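Local coordinates for protein glutathione S-transferase (Pseudomonas fluorescens, PDB 3M3M) that binds glutathione and probably catalyses its conjugation to electrophilic substrates, at residues Tyr4-Tyr10 against Pro28-Val34; Ser12-Lys17 against Ala163-His169; Leu20-Leu24 against Tyr157-Ile162; Val110-Gln115 against Glu127-His132. All coordinates share one frame. Numbering follows the deposited sequence.

Contact 1. Residues Tyr4-Tyr10 against Pro28-Val34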
# COMPACT_ATOMS: atom_id res chain seq x y z
N TYR A 4 -9.37 13.89 10.47
CA TYR A 4 -9.20 13.23 9.17
C TYR A 4 -10.36 12.30 8.92
O TYR A 4 -10.86 11.67 9.87
CB TYR A 4 -7.87 12.43 9.15
CG TYR A 4 -6.61 13.30 9.31
CD1 TYR A 4 -6.28 14.25 8.35
CD2 TYR A 4 -5.86 13.24 10.47
CE1 TYR A 4 -5.13 15.08 8.51
CE2 TYR A 4 -4.73 14.03 10.63
CZ TYR A 4 -4.36 14.93 9.60
OH TYR A 4 -3.28 15.76 9.80
N LYS A 5 -10.83 12.22 7.66
CA LYS A 5 -11.82 11.25 7.31
C LYS A 5 -11.25 10.49 6.09
O LYS A 5 -10.80 11.15 5.16
CB LYS A 5 -13.16 11.93 6.94
CG LYS A 5 -14.24 10.94 6.49
CD LYS A 5 -15.57 11.71 6.29
CE LYS A 5 -16.70 10.78 5.90
NZ LYS A 5 -17.97 11.61 5.63
N VAL A 6 -11.23 9.17 6.19
CA VAL A 6 -10.73 8.33 5.05
C VAL A 6 -11.90 7.68 4.45
O VAL A 6 -12.69 7.03 5.14
CB VAL A 6 -9.76 7.21 5.60
CG1 VAL A 6 -9.32 6.30 4.42
CG2 VAL A 6 -8.52 7.83 6.40
N TYR A 7 -12.01 7.78 3.12
CA TYR A 7 -12.90 6.95 2.39
C TYR A 7 -12.13 5.73 1.91
O TYR A 7 -11.13 5.89 1.19
CB TYR A 7 -13.41 7.73 1.17
CG TYR A 7 -14.28 8.89 1.60
CD1 TYR A 7 -15.68 8.78 1.65
CD2 TYR A 7 -13.68 10.12 1.95
CE1 TYR A 7 -16.49 9.82 2.11
CE2 TYR A 7 -14.49 11.21 2.40
CZ TYR A 7 -15.87 11.04 2.46
OH TYR A 7 -16.67 12.13 2.88
N GLY A 8 -12.58 4.52 2.26
CA GLY A 8 -11.69 3.38 2.02
C GLY A 8 -12.39 2.04 2.21
O GLY A 8 -13.58 1.99 2.63
N ASP A 9 -11.65 0.97 1.92
CA ASP A 9 -12.04 -0.40 2.15
C ASP A 9 -10.86 -1.01 2.89
O ASP A 9 -9.77 -1.06 2.39
CB ASP A 9 -12.32 -1.05 0.83
CG ASP A 9 -12.62 -2.61 0.92
OD1 ASP A 9 -12.48 -3.24 1.98
OD2 ASP A 9 -13.10 -3.12 -0.17
N TYR A 10 -11.06 -1.51 4.12
CA TYR A 10 -9.89 -2.07 4.81
C TYR A 10 -9.20 -3.19 4.08
O TYR A 10 -7.98 -3.39 4.30
CB TYR A 10 -10.27 -2.59 6.23
CG TYR A 10 -10.63 -1.52 7.19
CD1 TYR A 10 -9.69 -0.56 7.58
CD2 TYR A 10 -11.96 -1.43 7.72
CE1 TYR A 10 -10.03 0.44 8.53
CE2 TYR A 10 -12.31 -0.42 8.66
CZ TYR A 10 -11.34 0.51 9.03
OH TYR A 10 -11.66 1.48 9.99
N PRO A 28 -6.11 10.99 14.82
CA PRO A 28 -7.47 10.52 14.97
C PRO A 28 -8.15 10.59 13.62
O PRO A 28 -7.82 11.44 12.86
CB PRO A 28 -8.14 11.58 15.91
CG PRO A 28 -7.34 12.81 15.68
CD PRO A 28 -5.89 12.30 15.48
N TYR A 29 -9.02 9.62 13.37
CA TYR A 29 -9.76 9.62 12.06
C TYR A 29 -11.13 9.02 12.12
O TYR A 29 -11.38 8.09 12.95
CB TYR A 29 -8.92 8.89 10.98
CG TYR A 29 -8.59 7.47 11.31
CD1 TYR A 29 -9.37 6.41 10.72
CD2 TYR A 29 -7.45 7.13 12.14
CE1 TYR A 29 -9.06 5.06 11.03
CE2 TYR A 29 -7.14 5.82 12.43
CZ TYR A 29 -7.96 4.79 11.85
OH TYR A 29 -7.68 3.49 12.16
N GLU A 30 -11.95 9.40 11.14
CA GLU A 30 -13.17 8.69 10.91
C GLU A 30 -12.93 7.83 9.60
O GLU A 30 -12.23 8.29 8.73
CB GLU A 30 -14.24 9.75 10.63
CG GLU A 30 -15.58 9.16 10.16
CD GLU A 30 -16.67 10.25 9.87
OE1 GLU A 30 -16.43 11.49 10.11
OE2 GLU A 30 -17.75 9.81 9.39
N TRP A 31 -13.48 6.65 9.56
CA TRP A 31 -13.36 5.78 8.36
C TRP A 31 -14.74 5.63 7.76
O TRP A 31 -15.67 5.17 8.45
CB TRP A 31 -12.77 4.43 8.75
CG TRP A 31 -12.41 3.56 7.55
CD1 TRP A 31 -13.23 2.68 6.84
CD2 TRP A 31 -11.09 3.40 7.02
NE1 TRP A 31 -12.46 1.99 5.88
CE2 TRP A 31 -11.16 2.42 5.96
CE3 TRP A 31 -9.85 3.98 7.35
CZ2 TRP A 31 -10.01 2.04 5.19
CZ3 TRP A 31 -8.68 3.56 6.60
CH2 TRP A 31 -8.79 2.60 5.55
N GLN A 32 -14.88 6.01 6.49
CA GLN A 32 -16.14 5.80 5.76
C GLN A 32 -15.93 4.62 4.82
O GLN A 32 -15.14 4.74 3.88
CB GLN A 32 -16.53 7.07 5.04
CG GLN A 32 -17.71 6.89 4.06
CD GLN A 32 -18.99 6.48 4.76
OE1 GLN A 32 -19.50 7.24 5.56
NE2 GLN A 32 -19.49 5.23 4.49
N ALA A 33 -16.57 3.46 5.08
CA ALA A 33 -16.44 2.27 4.23
C ALA A 33 -16.99 2.59 2.86
O ALA A 33 -18.04 3.23 2.76
CB ALA A 33 -17.28 1.09 4.85
N VAL A 34 -16.28 2.20 1.80
CA VAL A 34 -16.70 2.36 0.40
C VAL A 34 -16.73 0.94 -0.19
O VAL A 34 -15.74 0.19 -0.02
CB VAL A 34 -15.66 3.20 -0.32
CG1 VAL A 34 -15.92 3.28 -1.84
CG2 VAL A 34 -15.62 4.61 0.28
O HOH W 1 -18.28 12.66 8.37
O HOH W 2 -14.83 -1.92 -1.73
O HOH W 3 -13.94 -0.69 5.10
O HOH W 4 -9.36 1.56 11.75
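The indole of Trp31 lies between two side chains of 4-10: Tyr10 stacks face-to-face on its five-membered ring (centroids 3.8 Å apart, planes at 10°), and on the opposite face Val6 CG1 sits 3.8 Å from the centroid of its six-membered ring, a CH-pi contact. Trp31 and Val6 belong to the two parallel strands of the thioredoxin-like beta-alpha-beta unit, 29-33 and 4-8, joined through helix 13-24 and crossing at 21°. Their backbones are zipped by alternating hydrogen bonds: Glu30 N to Tyr4 O (2.8 Å), Val6 N to Glu30 O (2.9 Å), Gln32 N to Val6 O (2.8 Å), Gly8 N to Gln32 O (3.0 Å) and, past the strand end, Val34 N to Gly8 O (2.8 Å). Strand 29-33 is an edge strand; strand 4-8 is also paired with 57-60. Val6 and Trp31 share the face that helix 13-24 packs against. Lys5, Glu30, Tyr7 and Gln32 take the other, where Tyr7 OH accepts from Lys5 NZ and is also bonded to Glu59. Lys5 NZ and Glu30 OE2, 4.2 Å apart, fall short of a salt bridge; a water bridges the pair, 3.0 Å from Lys5 NZ and 2.8 Å from Glu30 OE1.

Contact 2. Residues Ser12-Lys17 against Ala163-His169. With GSH (glutathione), chain B.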
# COMPACT_ATOMS: atom_id res chain seq x y z
N SER A 12 -8.54 -3.29 0.97
CA SER A 12 -7.71 -2.76 -0.12
C SER A 12 -6.33 -2.40 0.42
O SER A 12 -6.26 -1.66 1.41
CB SER A 12 -8.36 -1.46 -0.61
OG SER A 12 -7.39 -0.60 -1.30
N GLY A 13 -5.27 -2.94 -0.19
CA GLY A 13 -3.93 -2.66 0.23
C GLY A 13 -3.67 -1.16 0.17
O GLY A 13 -2.99 -0.62 1.05
N ASN A 14 -4.16 -0.48 -0.88
CA ASN A 14 -3.93 0.97 -0.98
C ASN A 14 -4.54 1.74 0.19
O ASN A 14 -3.97 2.71 0.69
CB ASN A 14 -4.45 1.51 -2.31
CG ASN A 14 -3.64 0.93 -3.47
OD1 ASN A 14 -4.24 0.34 -4.42
ND2 ASN A 14 -2.32 1.10 -3.41
N CYS A 15 -5.69 1.26 0.70
CA CYS A 15 -6.32 1.89 1.86
C CYS A 15 -5.65 1.47 3.19
O CYS A 15 -5.56 2.30 4.13
CB CYS A 15 -7.81 1.45 1.89
SG CYS A 15 -8.74 2.11 0.47
N TYR A 16 -5.20 0.20 3.28
CA TYR A 16 -4.43 -0.22 4.43
C TYR A 16 -3.19 0.66 4.70
O TYR A 16 -2.85 1.00 5.85
CB TYR A 16 -4.00 -1.69 4.25
CG TYR A 16 -3.12 -2.19 5.40
CD1 TYR A 16 -3.39 -1.83 6.78
CD2 TYR A 16 -2.00 -2.99 5.09
CE1 TYR A 16 -2.53 -2.33 7.82
CE2 TYR A 16 -1.14 -3.49 6.12
CZ TYR A 16 -1.46 -3.16 7.48
OH TYR A 16 -0.58 -3.59 8.47
N LYS A 17 -2.50 1.11 3.62
CA LYS A 17 -1.41 2.04 3.82
C LYS A 17 -1.80 3.23 4.68
O LYS A 17 -0.99 3.62 5.54
CB LYS A 17 -0.99 2.69 2.45
CG LYS A 17 -0.39 1.71 1.46
CD LYS A 17 -0.37 2.34 0.07
CE LYS A 17 0.11 1.31 -0.94
NZ LYS A 17 0.16 1.89 -2.36
N ALA A 163 4.37 1.72 1.96
CA ALA A 163 3.77 1.56 0.60
C ALA A 163 3.91 0.10 0.09
O ALA A 163 2.98 -0.48 -0.53
CB ALA A 163 4.44 2.58 -0.36
N LEU A 164 5.11 -0.48 0.23
CA LEU A 164 5.36 -1.85 -0.28
C LEU A 164 4.85 -2.96 0.67
O LEU A 164 4.55 -4.09 0.18
CB LEU A 164 6.84 -2.05 -0.65
CG LEU A 164 7.09 -1.32 -2.02
CD1 LEU A 164 8.43 -0.89 -2.23
CD2 LEU A 164 6.65 -2.19 -3.16
N TYR A 165 4.73 -2.69 1.98
CA TYR A 165 4.28 -3.73 2.90
C TYR A 165 2.82 -4.03 2.65
O TYR A 165 2.41 -5.19 2.81
CB TYR A 165 4.44 -3.22 4.32
CG TYR A 165 4.00 -4.22 5.37
CD1 TYR A 165 4.87 -5.31 5.77
CD2 TYR A 165 2.73 -4.11 5.94
CE1 TYR A 165 4.44 -6.24 6.70
CE2 TYR A 165 2.29 -5.11 6.87
CZ TYR A 165 3.14 -6.13 7.19
OH TYR A 165 2.67 -7.09 8.12
N ALA A 166 2.05 -2.99 2.26
CA ALA A 166 0.59 -3.15 2.25
C ALA A 166 0.15 -4.35 1.39
O ALA A 166 -0.65 -5.16 1.89
CB ALA A 166 -0.12 -1.82 1.78
N TYR A 167 0.61 -4.47 0.14
CA TYR A 167 0.25 -5.63 -0.58
C TYR A 167 1.29 -6.76 -0.42
O TYR A 167 0.91 -7.92 -0.61
CB TYR A 167 0.15 -5.31 -2.10
CG TYR A 167 -1.21 -4.63 -2.37
CD1 TYR A 167 -2.39 -5.41 -2.40
CD2 TYR A 167 -1.24 -3.28 -2.69
CE1 TYR A 167 -3.66 -4.76 -2.67
CE2 TYR A 167 -2.47 -2.65 -3.03
CZ TYR A 167 -3.65 -3.40 -3.03
OH TYR A 167 -4.90 -2.71 -3.28
N THR A 168 2.54 -6.42 -0.20
CA THR A 168 3.48 -7.58 -0.13
C THR A 168 3.07 -8.54 1.02
O THR A 168 3.18 -9.75 0.85
CB THR A 168 4.92 -7.13 0.04
OG1 THR A 168 5.29 -6.26 -1.06
CG2 THR A 168 5.89 -8.37 -0.01
N HIS A 169 2.68 -8.01 2.15
CA HIS A 169 2.33 -8.87 3.29
C HIS A 169 1.17 -9.85 3.01
O HIS A 169 1.07 -10.84 3.77
CB HIS A 169 2.13 -8.03 4.59
CG HIS A 169 0.71 -7.68 4.87
ND1 HIS A 169 -0.00 -6.76 4.15
CD2 HIS A 169 -0.13 -8.12 5.85
CE1 HIS A 169 -1.22 -6.62 4.66
NE2 HIS A 169 -1.34 -7.47 5.68
N1 GSH B . -2.97 4.69 -7.66
CA1 GSH B . -4.11 4.61 -6.67
C1 GSH B . -3.63 4.70 -5.22
O11 GSH B . -4.39 5.28 -4.39
O12 GSH B . -2.53 4.15 -4.92
CB1 GSH B . -4.80 3.24 -6.96
CG1 GSH B . -5.93 3.12 -5.98
CD1 GSH B . -6.89 1.99 -6.40
OE1 GSH B . -6.64 1.21 -7.52
N2 GSH B . -8.02 1.73 -5.66
CA2 GSH B . -8.91 0.64 -6.06
C2 GSH B . -10.16 1.26 -6.49
O2 GSH B . -10.60 2.32 -5.81
CB2 GSH B . -9.13 -0.23 -4.79
SG2 GSH B . -7.51 -1.02 -4.23
N3 GSH B . -10.82 0.79 -7.54
CA3 GSH B . -12.12 1.41 -7.87
C3 GSH B . -12.33 1.58 -9.36
O31 GSH B . -13.51 1.72 -9.82
O32 GSH B . -11.35 1.61 -10.12
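This interface joins the start of helix 13-24, in the thioredoxin-like domain, to helix 159-168 of the all-helical domain; the short helical segments cross at 136°, with axes 8.2 Å apart. The closest backbone approach is Gly13 to Ala166, CA to CA 5.0 Å, and the methyl CB of Ala166 makes a van der Waals contact with the carbonyl oxygen Gly13 O at 3.2 Å. Its apolar neighbours are Lys17 CG, 3.6 Å from Ala166 CB, and Tyr16 CD2, 4.0 Å from it. Tyr16 points toward helix 159-168, its CE2 3.5 Å from His169 CE1, while its hydroxyl bonds to the carbonyl of Val198.

A CH-pi contact places Gly13 CA over the face of the Tyr167 ring, 3.5 Å from the centroid. A side chain at Gly13 would run into that ring, so the absence of one lets the tyrosine lie flat on the helix start.

Among polar contacts, Ser12 is the N-cap, its OG accepting from Cys15 N at 3.2 Å, although the position of OG is less certain. Asn14 N gives a weak bond to Tyr167 OH at 3.4 Å. Lys17 passes along Ala163, CE to O 3.4 Å, to a salt bridge with Glu100.

Ser12, Asn14 and Tyr167 all belong to the glutathione pocket, and Tyr167 OH is 3.3 Å from the thiol sulfur SG2 of GSH. The sulfur thus lies where the two domains meet, in a pocket to which both contribute residues.

Contact 3. Residues Leu20-Leu24 against Tyr157-Ile162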
# COMPACT_ATOMS: atom_id res chain seq x y z
N LEU A 20 -2.65 2.15 8.36
CA LEU A 20 -1.37 1.96 9.08
C LEU A 20 -0.67 3.28 9.43
O LEU A 20 -0.26 3.51 10.59
CB LEU A 20 -0.42 1.11 8.17
CG LEU A 20 0.96 0.75 8.79
CD1 LEU A 20 0.84 0.16 10.34
CD2 LEU A 20 1.61 -0.32 7.84
N MSE A 21 -0.57 4.17 8.42
CA MSE A 21 0.08 5.49 8.70
C MSE A 21 -0.61 6.33 9.80
O MSE A 21 0.07 6.84 10.70
CB MSE A 21 0.11 6.27 7.41
CG MSE A 21 0.75 7.66 7.47
SE MSE A 21 2.75 7.48 7.39
CE MSE A 21 3.22 7.04 9.26
N LEU A 22 -1.94 6.39 9.75
CA LEU A 22 -2.67 7.12 10.77
C LEU A 22 -2.40 6.55 12.18
O LEU A 22 -2.18 7.34 13.16
CB LEU A 22 -4.18 7.18 10.44
CG LEU A 22 -4.50 8.06 9.19
CD1 LEU A 22 -5.91 7.64 8.74
CD2 LEU A 22 -4.44 9.54 9.60
N ASN A 23 -2.45 5.23 12.30
CA ASN A 23 -2.18 4.60 13.63
C ASN A 23 -0.72 4.76 14.07
O ASN A 23 -0.45 5.03 15.23
CB ASN A 23 -2.63 3.11 13.65
CG ASN A 23 -4.14 3.03 13.71
OD1 ASN A 23 -4.70 3.03 14.83
ND2 ASN A 23 -4.81 3.07 12.58
N LEU A 24 0.23 4.64 13.15
CA LEU A 24 1.65 4.75 13.54
C LEU A 24 1.88 6.18 14.10
O LEU A 24 2.65 6.32 15.04
CB LEU A 24 2.57 4.60 12.32
CG LEU A 24 2.71 3.15 11.93
CD1 LEU A 24 3.39 3.13 10.47
CD2 LEU A 24 3.58 2.30 12.98
N TYR A 157 12.79 2.93 8.97
CA TYR A 157 11.44 2.64 8.46
C TYR A 157 10.84 3.90 7.94
O TYR A 157 10.88 4.98 8.61
CB TYR A 157 10.65 2.10 9.70
CG TYR A 157 9.24 1.66 9.47
CD1 TYR A 157 8.83 1.08 8.25
CD2 TYR A 157 8.33 1.69 10.53
CE1 TYR A 157 7.48 0.65 8.10
CE2 TYR A 157 6.99 1.27 10.41
CZ TYR A 157 6.61 0.72 9.18
OH TYR A 157 5.33 0.30 9.05
N SER A 158 10.27 3.82 6.69
CA SER A 158 9.74 5.06 6.05
C SER A 158 8.46 4.69 5.30
O SER A 158 8.05 3.51 5.22
CB SER A 158 10.76 5.56 5.00
OG SER A 158 10.82 4.67 3.88
N ILE A 159 7.87 5.71 4.65
CA ILE A 159 6.65 5.45 3.89
C ILE A 159 6.94 4.64 2.63
O ILE A 159 6.01 4.19 2.02
CB ILE A 159 5.93 6.81 3.48
CG1 ILE A 159 6.87 7.78 2.72
CG2 ILE A 159 5.45 7.48 4.82
CD1 ILE A 159 6.09 9.13 2.34
N ALA A 160 8.22 4.47 2.26
CA ALA A 160 8.46 3.47 1.16
C ALA A 160 8.16 2.06 1.66
O ALA A 160 7.58 1.27 0.93
CB ALA A 160 9.94 3.49 0.70
N ASP A 161 8.57 1.73 2.88
CA ASP A 161 8.25 0.38 3.42
C ASP A 161 6.75 0.24 3.58
O ASP A 161 6.23 -0.81 3.30
CB ASP A 161 8.94 0.26 4.81
CG ASP A 161 10.48 0.45 4.71
OD1 ASP A 161 11.18 -0.37 4.09
OD2 ASP A 161 10.95 1.46 5.23
N ILE A 162 6.09 1.26 4.15
CA ILE A 162 4.63 1.21 4.35
C ILE A 162 3.96 0.96 2.96
O ILE A 162 3.08 0.04 2.80
CB ILE A 162 4.12 2.45 4.95
CG1 ILE A 162 4.64 2.58 6.44
CG2 ILE A 162 2.54 2.44 4.92
CD1 ILE A 162 4.44 3.97 7.02
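Tyr157 opens the segment 157-162 by sending its side chain towards helix 13-24, where its hydroxyl oxygen lies among leucine methyls: OH is 3.7 Å from Leu24 CD1 and 4.0 Å from Leu20 CD2. The ring also meets that of Tyr151.

Ser158 makes no contact with 20-24 and sits at the N-cap of helix 159-168. Its OG accepts from Ala160 N at 3.1 Å, and Asp161 OD2 accepts from Ser158 N at 2.9 Å in return, which makes a capping box.

Ile159, in the first turn, places CG2 3.7 Å from the selenium of Met21, a selenomethionine in this crystal. Helix 69-77 closes in on the same two side chains, with Leu73 and Leu76 against Met21 and Asn74 and Ala77 against Ile159. Asp161 OD1 is hydrogen-bonded to Leu152 N and Trp187 NE1.

Ile162 is the centre of the contact, giving up 65 Å² to the other segment. Its CD1 lies 3.7 Å from Leu24 CD1 and 3.9 Å from Met21 SE, and its CG2 is 4.1 Å from Leu20 CD2. No hydrogen bond crosses between the segments.

The arrangement is the hydrophobic domain interface of the glutathione transferase fold, with a capping box at the start of the core helix of the C-terminal domain, as in the N-capping box known from this family.

Contact 4. Residues Val110-Gln115 against Glu127-His132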
# COMPACT_ATOMS: atom_id res chain seq x y z
N VAL A 110 -3.36 -7.15 -8.33
CA VAL A 110 -4.33 -7.71 -9.28
C VAL A 110 -4.35 -9.26 -9.19
O VAL A 110 -5.42 -9.88 -9.30
CB VAL A 110 -4.09 -7.16 -10.72
CG1 VAL A 110 -5.13 -7.68 -11.75
CG2 VAL A 110 -4.22 -5.62 -10.69
N ALA A 111 -3.18 -9.88 -8.99
CA ALA A 111 -3.20 -11.38 -8.80
C ALA A 111 -4.05 -11.72 -7.58
O ALA A 111 -4.82 -12.71 -7.57
CB ALA A 111 -1.77 -11.89 -8.60
N ARG A 112 -3.85 -10.96 -6.51
CA ARG A 112 -4.65 -11.21 -5.26
C ARG A 112 -6.13 -10.98 -5.58
O ARG A 112 -6.99 -11.71 -5.11
CB ARG A 112 -4.15 -10.23 -4.18
CG ARG A 112 -5.19 -10.11 -2.98
CD ARG A 112 -4.43 -9.44 -1.79
NE ARG A 112 -5.33 -9.25 -0.61
CZ ARG A 112 -6.12 -8.20 -0.40
NH1 ARG A 112 -6.21 -7.23 -1.33
NH2 ARG A 112 -6.74 -8.02 0.78
N PHE A 113 -6.47 -9.94 -6.35
CA PHE A 113 -7.91 -9.74 -6.70
C PHE A 113 -8.46 -10.94 -7.46
O PHE A 113 -9.49 -11.50 -7.09
CB PHE A 113 -8.12 -8.48 -7.53
CG PHE A 113 -9.55 -8.27 -7.87
CD1 PHE A 113 -10.44 -7.80 -6.93
CD2 PHE A 113 -10.01 -8.55 -9.19
CE1 PHE A 113 -11.77 -7.59 -7.27
CE2 PHE A 113 -11.36 -8.38 -9.49
CZ PHE A 113 -12.22 -7.92 -8.54
N ILE A 114 -7.72 -11.38 -8.47
CA ILE A 114 -8.13 -12.55 -9.27
C ILE A 114 -8.33 -13.77 -8.41
O ILE A 114 -9.36 -14.48 -8.53
CB ILE A 114 -7.12 -12.81 -10.43
CG1 ILE A 114 -7.29 -11.70 -11.51
CG2 ILE A 114 -7.34 -14.21 -11.08
CD1 ILE A 114 -6.04 -11.73 -12.56
N GLN A 115 -7.36 -14.09 -7.56
CA GLN A 115 -7.42 -15.31 -6.76
C GLN A 115 -8.38 -15.14 -5.56
O GLN A 115 -9.23 -15.96 -5.33
CB GLN A 115 -6.04 -15.67 -6.26
CG GLN A 115 -6.00 -16.97 -5.42
CD GLN A 115 -4.58 -17.39 -5.10
OE1 GLN A 115 -3.62 -17.05 -5.84
NE2 GLN A 115 -4.42 -18.15 -4.00
N GLU A 127 -3.65 -14.59 -17.83
CA GLU A 127 -3.40 -13.22 -17.26
C GLU A 127 -2.68 -13.34 -15.95
O GLU A 127 -1.65 -12.68 -15.72
CB GLU A 127 -4.70 -12.46 -17.06
CG GLU A 127 -4.57 -11.15 -16.34
CD GLU A 127 -5.90 -10.46 -16.07
OE1 GLU A 127 -6.95 -11.01 -16.44
OE2 GLU A 127 -5.87 -9.36 -15.45
N TYR A 128 -3.25 -14.16 -15.06
CA TYR A 128 -2.72 -14.42 -13.72
C TYR A 128 -1.30 -14.95 -13.73
O TYR A 128 -0.45 -14.52 -12.95
CB TYR A 128 -3.67 -15.41 -13.03
CG TYR A 128 -3.25 -15.94 -11.71
CD1 TYR A 128 -3.63 -15.28 -10.50
CD2 TYR A 128 -2.49 -17.11 -11.61
CE1 TYR A 128 -3.26 -15.82 -9.25
CE2 TYR A 128 -2.10 -17.63 -10.40
CZ TYR A 128 -2.49 -17.00 -9.21
OH TYR A 128 -2.17 -17.60 -8.01
N LEU A 129 -1.03 -15.88 -14.64
CA LEU A 129 0.35 -16.38 -14.71
C LEU A 129 1.34 -15.30 -15.17
O LEU A 129 2.43 -15.32 -14.67
CB LEU A 129 0.45 -17.61 -15.67
CG LEU A 129 -0.25 -18.83 -15.00
CD1 LEU A 129 -0.27 -19.93 -16.10
CD2 LEU A 129 0.33 -19.32 -13.65
N LYS A 130 0.93 -14.42 -16.07
CA LYS A 130 1.79 -13.27 -16.51
C LYS A 130 2.01 -12.31 -15.33
O LYS A 130 3.14 -11.83 -15.11
CB LYS A 130 1.21 -12.52 -17.69
CG LYS A 130 1.11 -13.40 -19.03
CD LYS A 130 0.42 -12.65 -20.19
CE LYS A 130 0.84 -13.23 -21.55
NZ LYS A 130 0.45 -14.67 -21.68
N LEU A 131 0.94 -12.05 -14.56
CA LEU A 131 1.08 -11.21 -13.33
C LEU A 131 2.05 -11.87 -12.38
O LEU A 131 2.83 -11.23 -11.71
CB LEU A 131 -0.29 -11.03 -12.65
CG LEU A 131 -1.38 -10.41 -13.51
CD1 LEU A 131 -2.70 -10.38 -12.67
CD2 LEU A 131 -1.06 -9.00 -14.06
N HIS A 132 2.02 -13.18 -12.24
CA HIS A 132 3.00 -13.83 -11.44
C HIS A 132 4.42 -13.56 -11.90
O HIS A 132 5.28 -13.27 -11.10
CB HIS A 132 2.75 -15.36 -11.37
CG HIS A 132 1.88 -15.73 -10.22
ND1 HIS A 132 1.70 -17.04 -9.80
CD2 HIS A 132 1.05 -14.97 -9.46
CE1 HIS A 132 0.87 -17.05 -8.78
NE2 HIS A 132 0.47 -15.80 -8.54
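Tyr128 buries 81 Å² against helix 87-117, its ring reaching Ala111 and Ile114: CD1 is 3.9 Å from Ile114 CG2, and CE1 is 3.9 Å from Ala111 O, which lies at the ring edge. Tyr128 OH lies close to the side-chain amide of Gln115, whose orientation is uncertain.

Ile114, with 63 Å², points toward the partner helix. Its CD1 touches Leu131 CD1 at 3.6 Å and the carboxylate carbon CD of Glu127 at 3.7 Å; the charge of Glu127 is met by a salt bridge to Arg124. These are consecutive long helices of the all-helical C-terminal domain, 87-117 and 125-146, running roughly antiparallel at 146° with segment axes 9.7 Å apart.

Ala111, with 53 Å², sits where the backbones come closest, its CA 5.8 Å from that of Tyr128. The small side chain leaves room for Leu131, whose CD1 lies 3.7 Å from both Ala111 N and Val110 CG1. Beside it, Ala111 CB meets the edge of the His132 ring, 4.3 Å from CD2, while His132 NE2 bonds to Gly174 O.

Contacts 2 and 3 are buried and use the same two helices, 13-24 and 159-168, to join the domains; contacts 1 and 4 are only partly buried, each within one domain. The chemistry follows the place: contact 1 is held by backbone bonds between strands, contact 4 by side chains between helices, contact 3 by side-chain packing with no hydrogen bond between its segments, and contact 2 adds polar groups beside glutathione. Helix 13-24 links the first three, since Leu22 CD1 lies 3.5 Å from Val6 CG2 and Cys15 CB 3.2 Å from Asp9 O. Contact 4 reaches contact 2 through Arg112 NH1, 3.8 Å from Tyr167 CE1, but is about 12 Å from contact 3 (nearest atoms).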